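Local atomic coordinates of antigen MTB48, Mycobacterial protein (Mycobacterium smegmatis, PDB entry 4WJ1), a protein that is exported by the ESX-1 type VII secretion system and probably takes part in DNA conjugation, at least in the recipient strain, here as its N-terminal PE-PPE part. Residues S44-S47 with K48-S52; G63-E66 with G67-A71; E190-A193 with E194-R198; S200-W203 with A204-A208. All coordinates share one frame; numbering follows the deposited sequence.

All four interactions are local contacts within two long helices. Interactions 1 and 2 follow each other along helix 40-96 of the PE domain, their centres about 29 Å apart; interactions 3 and 4 come later, on helix 187-230 of the PPE domain, their centres about 15 Å apart and a single residue between them in sequence. The two helices run antiparallel, which brings interaction 2 against both PPE contacts. I70 CG2 packs 4.0 Å from Q196 CG of interaction 3, and G63 CA lies 3.6 Å from W202 CZ3 of interaction 4. Interaction 1 sits apart, its centre about 22 Å from that of interaction 4. Together they sample an elongated helical bundle uniting PE and PPE parts.

Interaction 1 of 4, residues S44-S47 with K48-S52; sequences SVYS and KLMAS
The amide N of M50 donates to Y46 O at 2.9 Å, and the same pair, four residues apart on the helix, is joined again through its side chains. M50, present as selenomethionine, passes over one face of the tyrosine ring. Its CG does most of the touching: it lies 3.6 Å from the centroid of the Y46 ring and 21° off the normal, a CH-pi contact displaced toward the CZ rim. The chain then bends (chi2 -48°), which carries SE to an oblique position 4.4 Å from the centroid of the Y46 ring, a Met-aromatic contact. With Y46 CG anti to the backbone N (chi1 172°), the ring stands out from the helix and leans slightly toward M50, one face turned to M50 CG. The phenolic OH is hydrogen-bonded to A33 O, which holds the outer end of the ring in place.

On another side of the helix, S44 O receives K48 N at 3.1 Å. The extended K48 chain runs back toward S44, its CE 4.0 Å from S44 OG. V45 CG1 and L49 CD1 meet loosely at 4.2 Å.

The apolar side faces the bundle: Y46, L49 and M50 lie against M156 of helix 154-178, with F159 also touching M50, whereas V45 and L49 press on F220 of helix 187-230. S44 and K48 face the loop residues A130 and Y127.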
loop_
_atom_site.group_PDB
_atom_site.type_symbol
_atom_site.label_atom_id
_atom_site.label_comp_id
_atom_site.label_asym_id
_atom_site.label_seq_id
_atom_site.Cartn_x
_atom_site.Cartn_y
_atom_site.Cartn_z
ATOM N N SER A 44 -20.286 6.196 -0.434
ATOM C CA SER A 44 -19.461 6.837 0.562
ATOM C C SER A 44 -18.377 5.875 0.983
ATOM O O SER A 44 -17.194 6.204 0.907
ATOM C CB SER A 44 -20.288 7.274 1.761
ATOM O OG SER A 44 -19.425 7.636 2.827
ATOM N N VAL A 45 -18.783 4.681 1.412
ATOM C CA VAL A 45 -17.825 3.667 1.840
ATOM C C VAL A 45 -16.885 3.323 0.687
ATOM O O VAL A 45 -15.676 3.258 0.863
ATOM C CB VAL A 45 -18.529 2.405 2.347
ATOM C CG1 VAL A 45 -17.525 1.287 2.584
ATOM C CG2 VAL A 45 -19.281 2.713 3.628
ATOM N N TYR A 46 -17.443 3.149 -0.501
ATOM C CA TYR A 46 -16.636 2.882 -1.686
ATOM C C TYR A 46 -15.540 3.918 -1.941
ATOM O O TYR A 46 -14.390 3.568 -2.178
ATOM C CB TYR A 46 -17.521 2.809 -2.914
ATOM C CG TYR A 46 -16.762 2.738 -4.200
ATOM C CD1 TYR A 46 -16.188 1.533 -4.630
ATOM C CD2 TYR A 46 -16.638 3.860 -5.009
ATOM C CE1 TYR A 46 -15.501 1.457 -5.832
ATOM C CE2 TYR A 46 -15.942 3.803 -6.199
ATOM C CZ TYR A 46 -15.384 2.602 -6.611
ATOM O OH TYR A 46 -14.699 2.560 -7.800
ATOM N N SER A 47 -15.908 5.189 -1.921
ATOM C CA SER A 47 -14.964 6.224 -2.264
ATOM C C SER A 47 -13.865 6.284 -1.201
ATOM O O SER A 47 -12.730 6.673 -1.495
ATOM C CB SER A 47 -15.666 7.572 -2.408
ATOM O OG SER A 47 -16.206 7.977 -1.168
ATOM N N LYS A 48 -14.196 5.874 0.022
ATOM C CA LYS A 48 -13.199 5.798 1.095
ATOM C C LYS A 48 -12.187 4.707 0.798
ATOM O O LYS A 48 -10.982 4.948 0.830
ATOM C CB LYS A 48 -13.866 5.545 2.453
ATOM C CG LYS A 48 -14.673 6.738 2.937
ATOM C CD LYS A 48 -15.184 6.583 4.356
ATOM C CE LYS A 48 -15.963 7.828 4.770
ATOM N NZ LYS A 48 -16.419 7.775 6.183
ATOM N N LEU A 49 -12.672 3.507 0.492
ATOM C CA LEU A 49 -11.776 2.407 0.187
ATOM C C LEU A 49 -10.903 2.717 -1.015
ATOM O O LEU A 49 -9.731 2.366 -1.030
ATOM C CB LEU A 49 -12.551 1.123 -0.061
ATOM C CG LEU A 49 -13.208 0.541 1.182
ATOM C CD1 LEU A 49 -14.189 -0.575 0.795
ATOM C CD2 LEU A 49 -12.158 0.025 2.142
HETATM N N MSE A 50 -11.468 3.371 -2.024
HETATM C CA MSE A 50 -10.687 3.715 -3.201
HETATM C C MSE A 50 -9.600 4.728 -2.822
HETATM O O MSE A 50 -8.485 4.688 -3.340
HETATM C CB MSE A 50 -11.580 4.281 -4.308
HETATM C CG MSE A 50 -12.569 3.296 -4.914
HETATM SE SE MSE A 50 -11.803 1.560 -5.431
HETATM C CE MSE A 50 -12.334 0.592 -3.818
ATOM N N ALA A 51 -9.934 5.632 -1.914
ATOM C CA ALA A 51 -9.001 6.681 -1.526
ATOM C C ALA A 51 -7.825 6.067 -0.768
ATOM O O ALA A 51 -6.677 6.416 -1.002
ATOM C CB ALA A 51 -9.694 7.739 -0.686
ATOM N N SER A 52 -8.125 5.131 0.121
ATOM C CA SER A 52 -7.090 4.394 0.817
ATOM C C SER A 52 -6.210 3.623 -0.162
ATOM O O SER A 52 -4.992 3.660 -0.050
ATOM C CB SER A 52 -7.711 3.444 1.837
ATOM O OG SER A 52 -8.266 4.178 2.926
#

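Interaction 2 of 4, residues G63-E66 with G67-A71; sequences GDRE and GERIA
A buried i to i+3 salt bridge on the PE-domain helix 40-96 joins E66 to R69. R69 NH1 points to E66 OE1 at 2.9 Å, with an N-H...O angle of 157°, and meets the syn lone pair of that oxygen. E66 OE1 lies at the edge of the R69 guanidinium, in its plane, while the carboxylate plane is turned 67° from it. Both chains point the same way. E66 bends at chi2 (-50°), and the chi3 bend of R69 swings its guanidinium round to E66; R69 CD lies 3.4 Å from E66 OE1. Further bonds fix the pair: S285 OG binds E66 OE2, while P117 O and I286 O accept from R69 NE and NH1. This buried ion pair is thereby tied to two loop regions.

A looser pair lies next to it. R65 NE and E68 OE2 are 4.0 Å apart, a long salt bridge that a water, set to one side, spans by accepting from R65 NE at 2.9 Å and donating to E68 OE2 at 2.7 Å. R65 NH1 has its own acceptor, G118 O. Between the pairs, R65 CD packs on R69 CG at 4.0 Å.

Other sides of this helical turn meet neighbouring helices: I70 touches Q196 and L199 of helix 187-230 as well as C22 of helix 12-22, where A71 also packs, and D64, salt-bridged to R26, touches W203.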
loop_
_atom_site.group_PDB
_atom_site.type_symbol
_atom_site.label_atom_id
_atom_site.label_comp_id
_atom_site.label_asym_id
_atom_site.label_seq_id
_atom_site.Cartn_x
_atom_site.Cartn_y
_atom_site.Cartn_z
ATOM N N GLY A 63 8.093 4.267 -1.829
ATOM C CA GLY A 63 8.901 3.161 -1.353
ATOM C C GLY A 63 9.890 2.692 -2.400
ATOM O O GLY A 63 11.082 2.543 -2.121
ATOM N N ASP A 64 9.397 2.477 -3.614
ATOM C CA ASP A 64 10.251 2.132 -4.750
ATOM C C ASP A 64 11.407 3.113 -4.915
ATOM O O ASP A 64 12.527 2.708 -5.194
ATOM C CB ASP A 64 9.441 2.095 -6.044
ATOM C CG ASP A 64 8.438 0.934 -6.087
ATOM O OD1 ASP A 64 8.600 -0.036 -5.316
ATOM O OD2 ASP A 64 7.503 0.984 -6.920
ATOM N N ARG A 65 11.125 4.400 -4.735
ATOM C CA ARG A 65 12.121 5.430 -4.921
ATOM C C ARG A 65 13.246 5.197 -3.919
ATOM O O ARG A 65 14.417 5.222 -4.270
ATOM C CB ARG A 65 11.504 6.819 -4.747
ATOM C CG ARG A 65 12.526 7.941 -4.699
ATOM C CD ARG A 65 13.452 7.875 -5.901
ATOM N NE ARG A 65 12.761 8.183 -7.152
ATOM C CZ ARG A 65 12.366 9.402 -7.508
ATOM N NH1 ARG A 65 12.588 10.433 -6.708
ATOM N NH2 ARG A 65 11.751 9.594 -8.660
ATOM N N GLU A 66 12.865 4.920 -2.678
ATOM C CA GLU A 66 13.822 4.658 -1.628
ATOM C C GLU A 66 14.716 3.452 -1.890
ATOM O O GLU A 66 15.908 3.480 -1.575
ATOM C CB GLU A 66 13.082 4.507 -0.313
ATOM C CG GLU A 66 12.453 5.842 0.111
ATOM C CD GLU A 66 13.442 7.046 0.075
ATOM O OE1 GLU A 66 14.682 6.849 0.231
ATOM O OE2 GLU A 66 12.966 8.198 -0.112
ATOM N N GLY A 67 14.155 2.411 -2.488
ATOM C CA GLY A 67 14.933 1.232 -2.793
ATOM C C GLY A 67 16.004 1.622 -3.782
ATOM O O GLY A 67 17.165 1.237 -3.647
ATOM N N GLU A 68 15.610 2.432 -4.759
ATOM C CA GLU A 68 16.541 2.912 -5.770
ATOM C C GLU A 68 17.595 3.837 -5.173
ATOM O O GLU A 68 18.715 3.877 -5.659
ATOM C CB GLU A 68 15.785 3.631 -6.880
ATOM C CG GLU A 68 14.842 2.720 -7.641
ATOM C CD GLU A 68 13.797 3.492 -8.410
ATOM O OE1 GLU A 68 12.759 2.886 -8.764
ATOM O OE2 GLU A 68 14.022 4.702 -8.654
ATOM N N ARG A 69 17.229 4.577 -4.129
ATOM C CA ARG A 69 18.165 5.495 -3.498
ATOM C C ARG A 69 19.225 4.728 -2.714
ATOM O O ARG A 69 20.408 5.061 -2.776
ATOM C CB ARG A 69 17.435 6.486 -2.591
ATOM C CG ARG A 69 16.480 7.384 -3.350
ATOM C CD ARG A 69 15.891 8.474 -2.477
ATOM N NE ARG A 69 16.931 9.394 -2.049
ATOM C CZ ARG A 69 17.426 9.446 -0.818
ATOM N NH1 ARG A 69 16.958 8.636 0.125
ATOM N NH2 ARG A 69 18.379 10.320 -0.527
ATOM N N ILE A 70 18.802 3.687 -2.003
ATOM C CA ILE A 70 19.742 2.828 -1.303
ATOM C C ILE A 70 20.694 2.190 -2.302
ATOM O O ILE A 70 21.896 2.130 -2.062
ATOM C CB ILE A 70 19.033 1.738 -0.492
ATOM C CG1 ILE A 70 18.194 2.377 0.616
ATOM C CG2 ILE A 70 20.045 0.747 0.086
ATOM C CD1 ILE A 70 17.649 1.380 1.599
ATOM N N ALA A 71 20.163 1.747 -3.437
ATOM C CA ALA A 71 21.006 1.160 -4.483
ATOM C C ALA A 71 22.056 2.157 -4.933
ATOM O O ALA A 71 23.217 1.819 -5.103
ATOM C CB ALA A 71 20.174 0.718 -5.680
HETATM O O HOH W 1 11.573 5.901 -8.535
#

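Interaction 3 of 4, residues E190-A193 with E194-R198; sequences ETCA and EAQRR
E190 O, T191 O, C192 O and A193 O accept the amides of E194, A195, Q196 and R197 in regular alpha-helical bonds, the shortest running from Q196 N to C192 O at 2.8 Å. Over this turn of the PPE-domain helix 187-230, E194, R197 and R198 form a salt-bridge network spaced i, i+3 and i+4.

Across the turn, Q196 CG lies 3.2 Å from C192 O. R197 grips E194 side-on, and both donors go to a single oxygen. R197 NH2 reaches E194 OE2 at 2.7 Å with an N-H...O angle of 161°, and R197 NE reaches E194 OE2 at 3.2 Å with a less straight bond. The oxygen lies in the guanidinium plane, whereas the nitrogens approach from one face of the carboxylate. A bend in E194 at chi2 (58°) carries the carboxylate along the helix toward R197. R198 relates to the same acid differently: E194 CG sits over a face of its guanidinium, and the long charge pair from R198 NH2 to E194 OE2 lacks a directed N-H.

C192, A195 and Q196 are buried: C192 and Q196 pack on I74 of helix 40-96, Q196 also on I70, and A195 on I286. C192 touches W184 too, whose W-A-G sequence is consistent with the WxG motif of the superfamily, in the link before helix 187-230. A water bridges R198 NH1, from which it accepts at 2.9 Å, and T191 O, to which it donates at 3.2 Å.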
loop_
_atom_site.group_PDB
_atom_site.type_symbol
_atom_site.label_atom_id
_atom_site.label_comp_id
_atom_site.label_asym_id
_atom_site.label_seq_id
_atom_site.Cartn_x
_atom_site.Cartn_y
_atom_site.Cartn_z
ATOM N N GLU A 190 27.504 -0.570 8.244
ATOM C CA GLU A 190 26.515 -0.624 9.315
ATOM C C GLU A 190 25.388 0.380 9.102
ATOM O O GLU A 190 24.226 0.062 9.343
ATOM C CB GLU A 190 27.161 -0.386 10.667
ATOM C CG GLU A 190 28.090 -1.506 11.105
ATOM C CD GLU A 190 29.122 -1.053 12.132
ATOM O OE1 GLU A 190 30.182 -1.712 12.222
ATOM O OE2 GLU A 190 28.878 -0.043 12.841
ATOM N N THR A 191 25.726 1.580 8.641
ATOM C CA THR A 191 24.726 2.611 8.391
ATOM C C THR A 191 23.759 2.148 7.310
ATOM O O THR A 191 22.542 2.307 7.423
ATOM C CB THR A 191 25.374 3.943 7.957
ATOM O OG1 THR A 191 26.180 4.457 9.024
ATOM C CG2 THR A 191 24.314 4.973 7.605
ATOM N N CYS A 192 24.316 1.562 6.263
ATOM C CA CYS A 192 23.521 1.137 5.133
ATOM C C CYS A 192 22.630 -0.044 5.515
ATOM O O CYS A 192 21.450 -0.086 5.145
ATOM C CB CYS A 192 24.425 0.782 3.954
ATOM S SG CYS A 192 23.503 0.534 2.434
ATOM N N ALA A 193 23.195 -0.988 6.267
ATOM C CA ALA A 193 22.431 -2.118 6.781
ATOM C C ALA A 193 21.250 -1.626 7.611
ATOM O O ALA A 193 20.146 -2.171 7.546
ATOM C CB ALA A 193 23.308 -3.027 7.599
ATOM N N GLU A 194 21.487 -0.575 8.376
ATOM C CA GLU A 194 20.445 0.031 9.189
ATOM C C GLU A 194 19.334 0.633 8.318
ATOM O O GLU A 194 18.144 0.487 8.610
ATOM C CB GLU A 194 21.055 1.095 10.112
ATOM C CG GLU A 194 20.076 1.667 11.117
ATOM C CD GLU A 194 19.449 0.610 12.014
ATOM O OE1 GLU A 194 20.081 -0.447 12.234
ATOM O OE2 GLU A 194 18.314 0.833 12.495
ATOM N N ALA A 195 19.735 1.296 7.239
ATOM C CA ALA A 195 18.797 1.949 6.347
ATOM C C ALA A 195 17.948 0.878 5.689
ATOM O O ALA A 195 16.726 1.009 5.549
ATOM C CB ALA A 195 19.534 2.784 5.303
ATOM N N GLN A 196 18.616 -0.206 5.322
ATOM C CA GLN A 196 17.958 -1.324 4.694
ATOM C C GLN A 196 16.974 -1.969 5.646
ATOM O O GLN A 196 15.869 -2.332 5.254
ATOM C CB GLN A 196 18.980 -2.335 4.234
ATOM C CG GLN A 196 19.782 -1.885 3.044
ATOM C CD GLN A 196 20.844 -2.898 2.700
ATOM O OE1 GLN A 196 20.612 -4.100 2.819
ATOM N NE2 GLN A 196 22.023 -2.428 2.310
ATOM N N ARG A 197 17.369 -2.112 6.901
ATOM C CA ARG A 197 16.475 -2.687 7.887
ATOM C C ARG A 197 15.217 -1.834 8.016
ATOM O O ARG A 197 14.119 -2.350 8.169
ATOM C CB ARG A 197 17.161 -2.820 9.237
ATOM C CG ARG A 197 16.322 -3.573 10.250
ATOM C CD ARG A 197 16.766 -3.284 11.685
ATOM N NE ARG A 197 16.736 -1.855 12.009
ATOM C CZ ARG A 197 15.623 -1.134 12.150
ATOM N NH1 ARG A 197 14.413 -1.685 11.978
ATOM N NH2 ARG A 197 15.722 0.156 12.453
ATOM N N ARG A 198 15.383 -0.522 7.934
ATOM C CA ARG A 198 14.242 0.370 8.026
ATOM C C ARG A 198 13.316 0.159 6.851
ATOM O O ARG A 198 12.104 0.047 7.031
ATOM C CB ARG A 198 14.687 1.825 8.080
ATOM C CG ARG A 198 15.383 2.192 9.368
ATOM C CD ARG A 198 15.469 3.692 9.550
ATOM N NE ARG A 198 16.422 4.021 10.604
ATOM C CZ ARG A 198 17.686 4.338 10.361
ATOM N NH1 ARG A 198 18.105 4.372 9.095
ATOM N NH2 ARG A 198 18.518 4.626 11.366
HETATM O O HOH W 2 20.894 4.834 8.422
#

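Interaction 4 of 4, residues S200-W203 with A204-A208; sequences STWW and ADMGA
M206, a selenomethionine, leans from its CA back toward the preceding turn and meets both of its tryptophans, W202 and W203. Its CB approaches W203 CE3 obliquely at 4.0 Å. With chi1 at -75°, CG stands anti to the carbonyl carbon and over the face of W202: it sits 3.4 Å from the centroid of the six-membered ring of W202, 10° off the normal, an almost vertical CH-pi contact. The bend at chi2 takes SE off the ring normal to an oblique position, with W202 CZ2 as its nearest atom at 3.7 Å. The terminal CE then crosses toward the pyrrole end, reaching W202 NE1 at 3.4 Å. That nitrogen gives its own hydrogen bond to G281 O, which ties the indole to a loop.

W202 also pushes its benzo edge toward W203, CZ3 lying 3.4 Å above the W203 ring plane and over its centre. In the backbone, M206 N bonds to W202 O at 2.7 Å and G207 N to W203 O at 2.8 Å.

H173 meets W203 edge-to-face, F177 packs on it as well, and T59 and F60 of helix 40-96 touch M206. The arrangement is an i to i+4 Met-aromatic contact, here part of the packing between helix 187-230, helix 154-178 and the PE helix 40-96 in the EspB helical bundle.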
loop_
_atom_site.group_PDB
_atom_site.type_symbol
_atom_site.label_atom_id
_atom_site.label_comp_id
_atom_site.label_asym_id
_atom_site.label_seq_id
_atom_site.Cartn_x
_atom_site.Cartn_y
_atom_site.Cartn_z
ATOM N N SER A 200 13.212 -2.378 4.674
ATOM C CA SER A 200 12.708 -3.742 4.750
ATOM C C SER A 200 11.552 -3.873 5.748
ATOM O O SER A 200 10.544 -4.504 5.472
ATOM C CB SER A 200 13.840 -4.692 5.127
ATOM O OG SER A 200 13.331 -5.841 5.764
ATOM N N THR A 201 11.697 -3.265 6.912
ATOM C CA THR A 201 10.662 -3.348 7.921
ATOM C C THR A 201 9.429 -2.576 7.486
ATOM O O THR A 201 8.303 -2.945 7.805
ATOM C CB THR A 201 11.196 -2.831 9.256
ATOM O OG1 THR A 201 11.953 -3.882 9.852
ATOM C CG2 THR A 201 10.092 -2.445 10.214
ATOM N N TRP A 202 9.652 -1.506 6.736
ATOM C CA TRP A 202 8.563 -0.655 6.319
ATOM C C TRP A 202 7.707 -1.370 5.266
ATOM O O TRP A 202 6.487 -1.279 5.276
ATOM C CB TRP A 202 9.111 0.655 5.785
ATOM C CG TRP A 202 8.096 1.551 5.181
ATOM C CD1 TRP A 202 7.344 2.484 5.819
ATOM C CD2 TRP A 202 7.739 1.620 3.799
ATOM N NE1 TRP A 202 6.525 3.132 4.920
ATOM C CE2 TRP A 202 6.749 2.615 3.671
ATOM C CE3 TRP A 202 8.155 0.931 2.656
ATOM C CZ2 TRP A 202 6.177 2.948 2.448
ATOM C CZ3 TRP A 202 7.584 1.260 1.436
ATOM C CH2 TRP A 202 6.606 2.265 1.343
ATOM N N TRP A 203 8.363 -2.089 4.370
ATOM C CA TRP A 203 7.656 -2.864 3.375
ATOM C C TRP A 203 6.740 -3.875 4.052
ATOM O O TRP A 203 5.597 -4.043 3.645
ATOM C CB TRP A 203 8.635 -3.555 2.439
ATOM C CG TRP A 203 9.040 -2.691 1.296
ATOM C CD1 TRP A 203 10.304 -2.342 0.953
ATOM C CD2 TRP A 203 8.175 -2.071 0.328
ATOM N NE1 TRP A 203 10.295 -1.538 -0.164
ATOM C CE2 TRP A 203 8.999 -1.358 -0.570
ATOM C CE3 TRP A 203 6.786 -2.057 0.125
ATOM C CZ2 TRP A 203 8.484 -0.632 -1.646
ATOM C CZ3 TRP A 203 6.276 -1.323 -0.937
ATOM C CH2 TRP A 203 7.120 -0.629 -1.812
ATOM N N ALA A 204 7.229 -4.522 5.101
ATOM C CA ALA A 204 6.402 -5.441 5.859
ATOM C C ALA A 204 5.216 -4.711 6.484
ATOM O O ALA A 204 4.116 -5.254 6.541
ATOM C CB ALA A 204 7.204 -6.118 6.912
ATOM N N ASP A 205 5.432 -3.485 6.948
ATOM C CA ASP A 205 4.321 -2.677 7.461
ATOM C C ASP A 205 3.340 -2.361 6.339
ATOM O O ASP A 205 2.128 -2.389 6.536
ATOM C CB ASP A 205 4.822 -1.376 8.104
ATOM C CG ASP A 205 5.742 -1.630 9.292
ATOM O OD1 ASP A 205 5.754 -2.779 9.786
ATOM O OD2 ASP A 205 6.450 -0.691 9.735
HETATM N N MSE A 206 3.869 -2.068 5.157
HETATM C CA MSE A 206 3.029 -1.798 4.016
HETATM C C MSE A 206 2.178 -3.036 3.686
HETATM O O MSE A 206 1.006 -2.914 3.331
HETATM C CB MSE A 206 3.880 -1.369 2.824
HETATM C CG MSE A 206 4.399 0.047 2.954
HETATM SE SE MSE A 206 3.025 1.336 3.501
HETATM C CE MSE A 206 3.534 1.517 5.377
ATOM N N GLY A 207 2.768 -4.220 3.827
ATOM C CA GLY A 207 2.032 -5.467 3.675
ATOM C C GLY A 207 0.893 -5.537 4.684
ATOM O O GLY A 207 -0.230 -5.864 4.346
ATOM N N ALA A 208 1.178 -5.205 5.932
ATOM C CA ALA A 208 0.155 -5.245 6.967
ATOM C C ALA A 208 -0.970 -4.271 6.668
ATOM O O ALA A 208 -2.122 -4.537 7.031
ATOM C CB ALA A 208 0.759 -4.935 8.326
#